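Local coordinates for envelope glycoprotein (PDB 5XEA) that probably attaches the virus to its host-cell receptor and later drives fusion of the viral envelope with the host membrane, at residues V123-N128 with M135-W140; L165-S170 with D421-V426; H240-Y245 with D412-V417. All blocks are in the same frame, centred on the assembly; numbering follows the deposited sequence.

Contact 1: V123-N128 with M135-W140; sequences VRRDAN and MCNIDW
Two backbone amides and a lysine grip the carboxylate of Asp139. Val123 N donates to Asp139 OD2 over 2.7 Å, reaching it from above the carboxylate plane with an N-H...O angle of 146°. The other oxygen, OD1, takes the amide of the next residue, Trp140, and a salt bridge from Lys120. With CG anti to its own N (chi1 -160°), Asp139 reaches across to the loop, and Val123 CG2 comes to 3.6 Å from Asp139 OD2.

Further along, Asn137 fills the middle of the contact. Its CB rests 3.4 Å from Arg125 O, and its amide lies against the extended aliphatic chain of Arg125, whose CD is 3.7 Å from Asn137 OD1. The amide and guanidinium planes stand 76° apart. Both groups are tied to the same residue, Asp97: Arg125 NH2 by a salt bridge to OD2, Asn137 ND2 by a hydrogen bond to OD1. Asn137 ND2 also donates a hydrogen bond to water 1, which can in turn donate to Ala127 O, 2.7 Å away. At the far end the thioether of Met135 packs on Ala127, Met135 SD lying 4.0 Å from Ala127 CB.

The loop segment thus runs antiparallel to strand 133-156 but over its face, since the backbone of 135-138 pairs with strands 40-56 and 95-99: a loop laid across an antiparallel beta sheet.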
loop_
_atom_site.group_PDB
_atom_site.type_symbol
_atom_site.label_atom_id
_atom_site.label_comp_id
_atom_site.label_asym_id
_atom_site.label_seq_id
_atom_site.Cartn_x
_atom_site.Cartn_y
_atom_site.Cartn_z
ATOM N N VAL B 123 -19.821 35.994 0.638
ATOM C CA VAL B 123 -21.256 35.749 0.561
ATOM C C VAL B 123 -21.663 36.048 -0.870
ATOM O O VAL B 123 -21.242 37.061 -1.433
ATOM C CB VAL B 123 -22.044 36.640 1.540
ATOM C CG1 VAL B 123 -23.540 36.323 1.473
ATOM C CG2 VAL B 123 -21.545 36.458 2.962
ATOM N N ARG B 124 -22.445 35.164 -1.476
ATOM C CA ARG B 124 -22.885 35.375 -2.850
ATOM C C ARG B 124 -24.208 36.131 -2.826
ATOM O O ARG B 124 -25.218 35.591 -2.381
ATOM C CB ARG B 124 -23.042 34.059 -3.596
ATOM C CG ARG B 124 -23.711 34.278 -4.958
ATOM C CD ARG B 124 -23.951 32.965 -5.647
ATOM N NE ARG B 124 -24.600 33.156 -6.928
ATOM C CZ ARG B 124 -24.914 32.162 -7.747
ATOM N NH1 ARG B 124 -24.620 30.911 -7.412
ATOM N NH2 ARG B 124 -25.517 32.417 -8.896
ATOM N N ARG B 125 -24.205 37.374 -3.298
ATOM C CA ARG B 125 -25.416 38.198 -3.285
ATOM C C ARG B 125 -25.496 38.993 -4.583
ATOM O O ARG B 125 -24.487 39.552 -5.031
ATOM C CB ARG B 125 -25.416 39.145 -2.072
ATOM C CG ARG B 125 -26.698 39.948 -1.879
ATOM C CD ARG B 125 -26.735 40.610 -0.495
ATOM N NE ARG B 125 -27.908 41.471 -0.336
ATOM C CZ ARG B 125 -29.062 41.077 0.193
ATOM N NH1 ARG B 125 -29.206 39.827 0.623
ATOM N NH2 ARG B 125 -30.075 41.928 0.300
ATOM N N ASP B 126 -26.677 39.033 -5.200
ATOM C CA ASP B 126 -26.872 39.859 -6.399
ATOM C C ASP B 126 -28.214 40.595 -6.353
ATOM O O ASP B 126 -28.969 40.636 -7.328
ATOM C CB ASP B 126 -26.734 39.035 -7.679
ATOM C CG ASP B 126 -27.709 37.874 -7.755
ATOM O OD1 ASP B 126 -28.643 37.793 -6.921
ATOM O OD2 ASP B 126 -27.536 37.042 -8.677
ATOM N N ALA B 127 -28.495 41.222 -5.217
ATOM C CA ALA B 127 -29.736 41.971 -5.055
ATOM C C ALA B 127 -29.821 43.129 -6.050
ATOM O O ALA B 127 -28.804 43.694 -6.475
ATOM C CB ALA B 127 -29.849 42.492 -3.624
ATOM N N ASN B 128 -31.060 43.481 -6.419
ATOM C CA ASN B 128 -31.366 44.482 -7.440
ATOM C C ASN B 128 -32.732 45.083 -7.128
ATOM O O ASN B 128 -33.594 45.123 -8.003
ATOM C CB ASN B 128 -31.376 43.820 -8.828
ATOM C CG ASN B 128 -31.330 44.817 -9.990
ATOM O OD1 ASN B 128 -30.932 45.974 -9.836
ATOM N ND2 ASN B 128 -31.701 44.338 -11.179
ATOM N N MET B 135 -27.368 48.586 -8.563
ATOM C CA MET B 135 -27.036 48.064 -7.250
ATOM C C MET B 135 -25.788 47.198 -7.355
ATOM O O MET B 135 -25.629 46.431 -8.306
ATOM C CB MET B 135 -28.214 47.295 -6.646
ATOM C CG MET B 135 -28.010 46.993 -5.155
ATOM S SD MET B 135 -29.483 46.390 -4.336
ATOM C CE MET B 135 -30.348 47.941 -4.075
ATOM N N CYS B 136 -24.895 47.368 -6.385
ATOM C CA CYS B 136 -23.555 46.803 -6.392
ATOM C C CYS B 136 -23.390 45.917 -5.162
ATOM O O CYS B 136 -23.704 46.329 -4.040
ATOM C CB CYS B 136 -22.500 47.921 -6.406
ATOM S SG CYS B 136 -20.765 47.418 -6.200
ATOM N N ASN B 137 -22.935 44.691 -5.378
ATOM C CA ASN B 137 -22.533 43.833 -4.269
ATOM C C ASN B 137 -21.135 43.325 -4.554
ATOM O O ASN B 137 -20.877 42.788 -5.639
ATOM C CB ASN B 137 -23.508 42.664 -4.065
ATOM C CG ASN B 137 -24.668 43.024 -3.157
ATOM O OD1 ASN B 137 -24.508 43.118 -1.938
ATOM N ND2 ASN B 137 -25.849 43.227 -3.745
ATOM N N ILE B 138 -20.229 43.525 -3.598
ATOM C CA ILE B 138 -18.884 42.977 -3.664
ATOM C C ILE B 138 -18.570 42.263 -2.355
ATOM O O ILE B 138 -18.784 42.821 -1.271
ATOM C CB ILE B 138 -17.825 44.065 -3.913
ATOM C CG1 ILE B 138 -18.179 44.931 -5.119
ATOM C CG2 ILE B 138 -16.418 43.433 -4.054
ATOM C CD1 ILE B 138 -17.140 45.991 -5.369
ATOM N N ASP B 139 -18.010 41.050 -2.456
ATOM C CA ASP B 139 -17.461 40.379 -1.281
ATOM C C ASP B 139 -16.239 39.582 -1.706
ATOM O O ASP B 139 -15.986 39.358 -2.896
ATOM C CB ASP B 139 -18.508 39.495 -0.580
ATOM C CG ASP B 139 -18.143 39.184 0.880
ATOM O OD1 ASP B 139 -17.105 39.706 1.376
ATOM O OD2 ASP B 139 -18.887 38.406 1.519
ATOM N N TRP B 140 -15.451 39.180 -0.714
ATOM C CA TRP B 140 -14.142 38.602 -0.973
ATOM C C TRP B 140 -13.993 37.281 -0.242
ATOM O O TRP B 140 -14.594 37.068 0.812
ATOM C CB TRP B 140 -13.011 39.562 -0.530
ATOM C CG TRP B 140 -12.951 40.797 -1.358
ATOM C CD1 TRP B 140 -13.752 41.906 -1.241
ATOM C CD2 TRP B 140 -12.082 41.041 -2.466
ATOM N NE1 TRP B 140 -13.413 42.831 -2.195
ATOM C CE2 TRP B 140 -12.407 42.324 -2.974
ATOM C CE3 TRP B 140 -11.053 40.305 -3.080
ATOM C CZ2 TRP B 140 -11.739 42.889 -4.062
ATOM C CZ3 TRP B 140 -10.395 40.857 -4.160
ATOM C CH2 TRP B 140 -10.738 42.150 -4.639
HETATM O O HOH W 1 -26.166 43.486 -6.668
#

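Contact 2: L165-S170 with D421-V426; sequences LLPNGS and DGWSFV. With NAG (2-acetamido-2-deoxy-beta-D-glucopyranose), chain E.
Trp423 turns its indole toward the 165-170 loop because CG stands anti to its own carbonyl carbon (chi1 -59°) and chi2 of 108° sets the ring broadside to Pro167. Pro167 in turn presents the CD-CG edge of its pyrrolidine, and the two side chains cross at about a right angle. Pro167 CD sits over one face of the Trp423 indole, 3.6 Å from the centroid of the six-membered ring and 14° off its normal, a close CH-pi contact; Pro167 CG follows at 3.6 Å from Trp423 CE3. Leu166 adds its CD2 methyl, which approaches Trp423 CH2 obliquely at 3.9 Å.

The loop is a type I beta turn from Leu166 to Gly169, linking antiparallel strands 159-165 and 171-174, and the helix 421-437 docks on it through its first turn. Water 2 lies in the plane of the indole at its edge, accepting from Trp423 NE1 at 2.8 Å and donating to Leu165 O at 2.6 Å, so the buried indole N-H and a strand-end carbonyl share one bridge.

On the turn, Asn168 OD1 accepts from Ser170 N in an Asx turn, the donor lying above the carbonyl plane. This bond restrains the amide of Asn168 while its ND2 carries the N-linked NAG. The sugar folds back over Leu166, whose CD1 meets NAG C5 at 3.5 Å, and it is also hydrogen-bonded to Glu184 OE1.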
loop_
_atom_site.group_PDB
_atom_site.type_symbol
_atom_site.label_atom_id
_atom_site.label_comp_id
_atom_site.label_asym_id
_atom_site.label_seq_id
_atom_site.Cartn_x
_atom_site.Cartn_y
_atom_site.Cartn_z
ATOM N N LEU B 165 6.880 17.647 -6.266
ATOM C CA LEU B 165 5.863 16.689 -6.677
ATOM C C LEU B 165 4.510 17.390 -6.731
ATOM O O LEU B 165 4.029 17.905 -5.714
ATOM C CB LEU B 165 5.841 15.501 -5.709
ATOM C CG LEU B 165 7.229 14.862 -5.478
ATOM C CD1 LEU B 165 7.183 13.731 -4.468
ATOM C CD2 LEU B 165 7.775 14.350 -6.778
ATOM N N LEU B 166 3.913 17.422 -7.901
ATOM C CA LEU B 166 2.630 18.110 -7.962
ATOM C C LEU B 166 1.484 17.106 -7.862
ATOM O O LEU B 166 1.650 15.934 -8.206
ATOM C CB LEU B 166 2.516 18.905 -9.268
ATOM C CG LEU B 166 3.603 19.954 -9.543
ATOM C CD1 LEU B 166 3.398 20.606 -10.911
ATOM C CD2 LEU B 166 3.647 21.019 -8.456
ATOM N N PRO B 167 0.288 17.511 -7.406
ATOM C CA PRO B 167 -0.784 16.517 -7.187
ATOM C C PRO B 167 -1.365 15.912 -8.463
ATOM O O PRO B 167 -2.025 14.861 -8.371
ATOM C CB PRO B 167 -1.838 17.293 -6.388
ATOM C CG PRO B 167 -1.458 18.726 -6.495
ATOM C CD PRO B 167 0.007 18.789 -6.735
ATOM N N ASN B 168 -1.096 16.469 -9.642
ATOM C CA ASN B 168 -1.506 15.813 -10.885
ATOM C C ASN B 168 -0.456 14.857 -11.444
ATOM O O ASN B 168 -0.624 14.357 -12.561
ATOM C CB ASN B 168 -1.864 16.841 -11.960
ATOM C CG ASN B 168 -0.695 17.746 -12.342
ATOM O OD1 ASN B 168 0.457 17.507 -11.970
ATOM N ND2 ASN B 168 -1.000 18.803 -13.097
ATOM N N GLY B 169 0.632 14.613 -10.721
ATOM C CA GLY B 169 1.584 13.607 -11.135
ATOM C C GLY B 169 2.731 14.136 -11.948
ATOM O O GLY B 169 3.696 13.400 -12.178
ATOM N N SER B 170 2.665 15.390 -12.380
ATOM C CA SER B 170 3.829 16.036 -12.958
ATOM C C SER B 170 4.825 16.425 -11.863
ATOM O O SER B 170 4.513 16.438 -10.670
ATOM C CB SER B 170 3.402 17.267 -13.759
ATOM O OG SER B 170 2.600 16.873 -14.857
ATOM N N ASP B 421 -1.475 17.875 3.615
ATOM C CA ASP B 421 -2.266 19.033 4.007
ATOM C C ASP B 421 -2.088 20.202 3.044
ATOM O O ASP B 421 -3.058 20.883 2.710
ATOM C CB ASP B 421 -1.901 19.447 5.434
ATOM C CG ASP B 421 -2.349 18.424 6.471
ATOM O OD1 ASP B 421 -3.226 17.582 6.153
ATOM O OD2 ASP B 421 -1.842 18.472 7.614
ATOM N N GLY B 422 -0.862 20.451 2.581
ATOM C CA GLY B 422 -0.648 21.582 1.688
ATOM C C GLY B 422 -1.460 21.503 0.406
ATOM O O GLY B 422 -2.043 22.500 -0.030
ATOM N N TRP B 423 -1.528 20.317 -0.209
ATOM C CA TRP B 423 -2.259 20.208 -1.463
ATOM C C TRP B 423 -3.739 19.975 -1.231
ATOM O O TRP B 423 -4.545 20.469 -2.011
ATOM C CB TRP B 423 -1.679 19.107 -2.343
ATOM C CG TRP B 423 -0.247 19.339 -2.670
ATOM C CD1 TRP B 423 0.818 18.656 -2.184
ATOM C CD2 TRP B 423 0.276 20.334 -3.555
ATOM N NE1 TRP B 423 1.990 19.152 -2.723
ATOM C CE2 TRP B 423 1.680 20.188 -3.565
ATOM C CE3 TRP B 423 -0.307 21.344 -4.331
ATOM C CZ2 TRP B 423 2.509 21.007 -4.324
ATOM C CZ3 TRP B 423 0.517 22.159 -5.088
ATOM C CH2 TRP B 423 1.904 21.986 -5.084
ATOM N N SER B 424 -4.123 19.257 -0.165
ATOM C CA SER B 424 -5.544 19.126 0.125
ATOM C C SER B 424 -6.182 20.459 0.498
ATOM O O SER B 424 -7.400 20.578 0.398
ATOM C CB SER B 424 -5.780 18.100 1.237
ATOM O OG SER B 424 -5.273 18.553 2.471
ATOM N N PHE B 425 -5.383 21.451 0.920
ATOM C CA PHE B 425 -5.882 22.813 1.132
ATOM C C PHE B 425 -6.506 23.381 -0.134
ATOM O O PHE B 425 -7.496 24.121 -0.073
ATOM C CB PHE B 425 -4.728 23.709 1.599
ATOM C CG PHE B 425 -5.115 25.157 1.913
ATOM C CD1 PHE B 425 -5.742 25.482 3.109
ATOM C CD2 PHE B 425 -4.754 26.188 1.054
ATOM C CE1 PHE B 425 -6.070 26.805 3.418
ATOM C CE2 PHE B 425 -5.070 27.527 1.358
ATOM C CZ PHE B 425 -5.722 27.834 2.538
ATOM N N VAL B 426 -5.914 23.081 -1.290
ATOM C CA VAL B 426 -6.448 23.589 -2.557
ATOM C C VAL B 426 -7.826 22.997 -2.835
ATOM O O VAL B 426 -8.740 23.700 -3.289
ATOM C CB VAL B 426 -5.460 23.279 -3.700
ATOM C CG1 VAL B 426 -6.010 23.769 -5.053
ATOM C CG2 VAL B 426 -4.070 23.845 -3.371
HETATM C C1 NAG E . -0.025 19.768 -13.539
HETATM C C2 NAG E . -0.232 20.191 -14.999
HETATM C C3 NAG E . 0.670 21.379 -15.360
HETATM C C4 NAG E . 0.543 22.507 -14.342
HETATM C C5 NAG E . 0.814 21.928 -12.954
HETATM C C6 NAG E . 0.653 22.908 -11.817
HETATM C C7 NAG E . -0.941 18.369 -16.481
HETATM C C8 NAG E . -0.493 17.252 -17.369
HETATM N N2 NAG E . 0.029 19.072 -15.890
HETATM O O3 NAG E . 0.340 21.846 -16.664
HETATM O O4 NAG E . 1.467 23.536 -14.686
HETATM O O5 NAG E . -0.136 20.891 -12.695
HETATM O O6 NAG E . -0.715 23.030 -11.452
HETATM O O7 NAG E . -2.130 18.627 -16.308
HETATM O O HOH W 2 4.700 18.641 -3.359
#

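Contact 3: H240-Y245 with D412-V417; sequences HQYACY and DFRGTV
Arg414 reaches from the loop that precedes helix 421-437 to the type II' beta turn His240-Ala243, a hairpin turn between antiparallel strands 237-240 and 243-247 that Cys239-Cys244 also bridges. From CB, which points toward the turn, Arg414 leads into CG, 4.1 Å from Tyr242 OH. The next carbon, Arg414 CD, makes the closest approach of the contact, 3.3 Å from the same Tyr242 OH. There the chain bends (chi3 -68°), setting the guanidinium between the side chains of Gln241 and Tyr242.

Arg414 NE and CZ lie against the amide of Gln241. The amide and guanidinium planes are only 22° apart and stacked, with Gln241 CD above the guanidinium and offset toward its rim; Gln241 CG is 3.7 Å from Arg414 NH2. Tyr242 is met quite differently. Its ring stands at 80° to the guanidinium and receives Arg414 NH1 over one face, 3.7 Å from Tyr242 CZ, while the ring rim lies near the edge of the guanidinium. The distance from Arg414 CZ to the ring centroid makes any cation-pi attraction long and weak.

At the tip, NH2 is hydrogen-bonded to Asn152 OD1 of strand 133-156 and forms a salt bridge with Asp283 of the third subunit, so this arginine joins turn, sheet and trimer partner. Asp284 of that subunit accepts from the backbone N atoms of Arg414 and Gly415.

The polar end of Gln241 reaches the 412-417 segment through two waters, and NE2 also makes a weak hydrogen bond to Asp283 of the third subunit. Water 3 accepts from Gln241 NE2 and can donate to Asp412 O, whereas water 4, lying 3.0 Å from Gln241 OE1 and 2.9 Å from Asp412 O, can donate to either of these oxygens.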
loop_
_atom_site.group_PDB
_atom_site.type_symbol
_atom_site.label_atom_id
_atom_site.label_comp_id
_atom_site.label_asym_id
_atom_site.label_seq_id
_atom_site.Cartn_x
_atom_site.Cartn_y
_atom_site.Cartn_z
ATOM N N HIS B 240 16.948 7.692 -5.570
ATOM C CA HIS B 240 15.862 7.038 -4.855
ATOM C C HIS B 240 15.360 7.998 -3.788
ATOM O O HIS B 240 16.090 8.313 -2.845
ATOM C CB HIS B 240 16.291 5.705 -4.237
ATOM C CG HIS B 240 15.184 5.019 -3.513
ATOM N ND1 HIS B 240 15.050 5.068 -2.143
ATOM C CD2 HIS B 240 14.125 4.313 -3.972
ATOM C CE1 HIS B 240 13.968 4.400 -1.783
ATOM N NE2 HIS B 240 13.384 3.939 -2.875
ATOM N N GLN B 241 14.113 8.461 -3.947
ATOM C CA GLN B 241 13.495 9.407 -3.024
ATOM C C GLN B 241 14.412 10.589 -2.739
ATOM O O GLN B 241 14.779 11.317 -3.668
ATOM C CB GLN B 241 13.067 8.677 -1.745
ATOM C CG GLN B 241 12.035 7.578 -2.090
ATOM C CD GLN B 241 11.248 7.029 -0.917
ATOM O OE1 GLN B 241 11.592 7.249 0.242
ATOM N NE2 GLN B 241 10.161 6.312 -1.225
ATOM N N TYR B 242 14.798 10.782 -1.479
ATOM C CA TYR B 242 15.594 11.931 -1.045
ATOM C C TYR B 242 17.084 11.829 -1.367
ATOM O O TYR B 242 17.837 12.694 -0.913
ATOM C CB TYR B 242 15.459 12.139 0.468
ATOM C CG TYR B 242 14.048 12.296 0.945
ATOM C CD1 TYR B 242 13.315 13.452 0.658
ATOM C CD2 TYR B 242 13.443 11.298 1.696
ATOM C CE1 TYR B 242 11.996 13.603 1.106
ATOM C CE2 TYR B 242 12.142 11.434 2.147
ATOM C CZ TYR B 242 11.422 12.582 1.850
ATOM O OH TYR B 242 10.133 12.685 2.316
ATOM N N ALA B 243 17.549 10.812 -2.091
ATOM C CA ALA B 243 18.979 10.615 -2.309
ATOM C C ALA B 243 19.265 10.370 -3.783
ATOM O O ALA B 243 18.508 9.665 -4.463
ATOM C CB ALA B 243 19.514 9.436 -1.490
ATOM N N CYS B 244 20.346 10.965 -4.280
ATOM C CA CYS B 244 20.877 10.621 -5.589
ATOM C C CYS B 244 22.262 10.012 -5.431
ATOM O O CYS B 244 23.014 10.363 -4.518
ATOM C CB CYS B 244 20.950 11.821 -6.519
ATOM S SG CYS B 244 19.315 12.360 -7.106
ATOM N N TYR B 245 22.588 9.098 -6.335
ATOM C CA TYR B 245 23.844 8.370 -6.303
ATOM C C TYR B 245 24.530 8.480 -7.653
ATOM O O TYR B 245 23.879 8.556 -8.701
ATOM C CB TYR B 245 23.641 6.888 -5.948
ATOM C CG TYR B 245 23.013 6.668 -4.597
ATOM C CD1 TYR B 245 23.792 6.470 -3.471
ATOM C CD2 TYR B 245 21.629 6.669 -4.447
ATOM C CE1 TYR B 245 23.214 6.276 -2.230
ATOM C CE2 TYR B 245 21.046 6.470 -3.209
ATOM C CZ TYR B 245 21.843 6.275 -2.110
ATOM O OH TYR B 245 21.267 6.083 -0.884
ATOM N N ASP B 412 10.389 3.882 5.473
ATOM C CA ASP B 412 9.488 5.011 5.722
ATOM C C ASP B 412 8.510 5.159 4.568
ATOM O O ASP B 412 8.887 5.066 3.395
ATOM C CB ASP B 412 10.256 6.325 5.896
ATOM C CG ASP B 412 11.042 6.392 7.208
ATOM O OD1 ASP B 412 10.601 5.790 8.214
ATOM O OD2 ASP B 412 12.106 7.050 7.231
ATOM N N PHE B 413 7.250 5.373 4.896
ATOM C CA PHE B 413 6.226 5.554 3.884
ATOM C C PHE B 413 5.785 7.009 3.891
ATOM O O PHE B 413 5.700 7.636 4.951
ATOM C CB PHE B 413 5.051 4.612 4.130
ATOM C CG PHE B 413 5.456 3.171 4.256
ATOM C CD1 PHE B 413 6.104 2.529 3.209
ATOM C CD2 PHE B 413 5.183 2.459 5.421
ATOM C CE1 PHE B 413 6.482 1.194 3.324
ATOM C CE2 PHE B 413 5.543 1.124 5.537
ATOM C CZ PHE B 413 6.187 0.496 4.492
ATOM N N ARG B 414 5.526 7.552 2.705
ATOM C CA ARG B 414 5.244 8.971 2.584
ATOM C C ARG B 414 3.789 9.291 2.260
ATOM O O ARG B 414 3.372 10.418 2.517
ATOM C CB ARG B 414 6.153 9.606 1.514
ATOM C CG ARG B 414 7.674 9.441 1.812
ATOM C CD ARG B 414 8.546 10.231 0.839
ATOM N NE ARG B 414 8.499 9.704 -0.520
ATOM C CZ ARG B 414 9.167 10.236 -1.529
ATOM N NH1 ARG B 414 9.920 11.291 -1.303
ATOM N NH2 ARG B 414 9.079 9.729 -2.750
ATOM N N GLY B 415 3.020 8.346 1.719
ATOM C CA GLY B 415 1.650 8.601 1.326
ATOM C C GLY B 415 1.573 9.333 -0.003
ATOM O O GLY B 415 2.576 9.790 -0.550
ATOM N N THR B 416 0.349 9.463 -0.538
ATOM C CA THR B 416 0.208 10.179 -1.791
ATOM C C THR B 416 0.380 11.675 -1.555
ATOM O O THR B 416 0.088 12.201 -0.475
ATOM C CB THR B 416 -1.165 9.926 -2.459
ATOM O OG1 THR B 416 -2.209 10.298 -1.555
ATOM C CG2 THR B 416 -1.335 8.475 -2.867
ATOM N N VAL B 417 0.853 12.356 -2.599
ATOM C CA VAL B 417 0.959 13.813 -2.587
ATOM C C VAL B 417 -0.385 14.446 -2.227
ATOM O O VAL B 417 -0.462 15.347 -1.370
ATOM C CB VAL B 417 1.481 14.306 -3.954
ATOM C CG1 VAL B 417 1.522 15.806 -4.020
ATOM C CG2 VAL B 417 2.883 13.730 -4.228
HETATM O O HOH W 3 8.197 5.320 0.765
HETATM O O HOH W 4 11.422 4.868 2.011
#

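Overall arrangement
From the N terminus, the chain first closes contact 1, a short local loop in which 123-128 folds over strand 133-156, its centre about 47 Å from the centre of the chain. It is complete before the other two begin. Residues 165-170 then open contact 2, which waits some 250 residues for helix 421-437. Within that interval lies contact 3, joining the 240-245 hairpin to 412-417 just upstream of the helix, with the long helix 282-327 in between. Contacts 2 and 3, with centres about 16 Å apart, meet through Val417, whose CG1 packs 3.5 Å from Trp423 CD1. Together they tie the returning C-terminal segment to both antiparallel sheets.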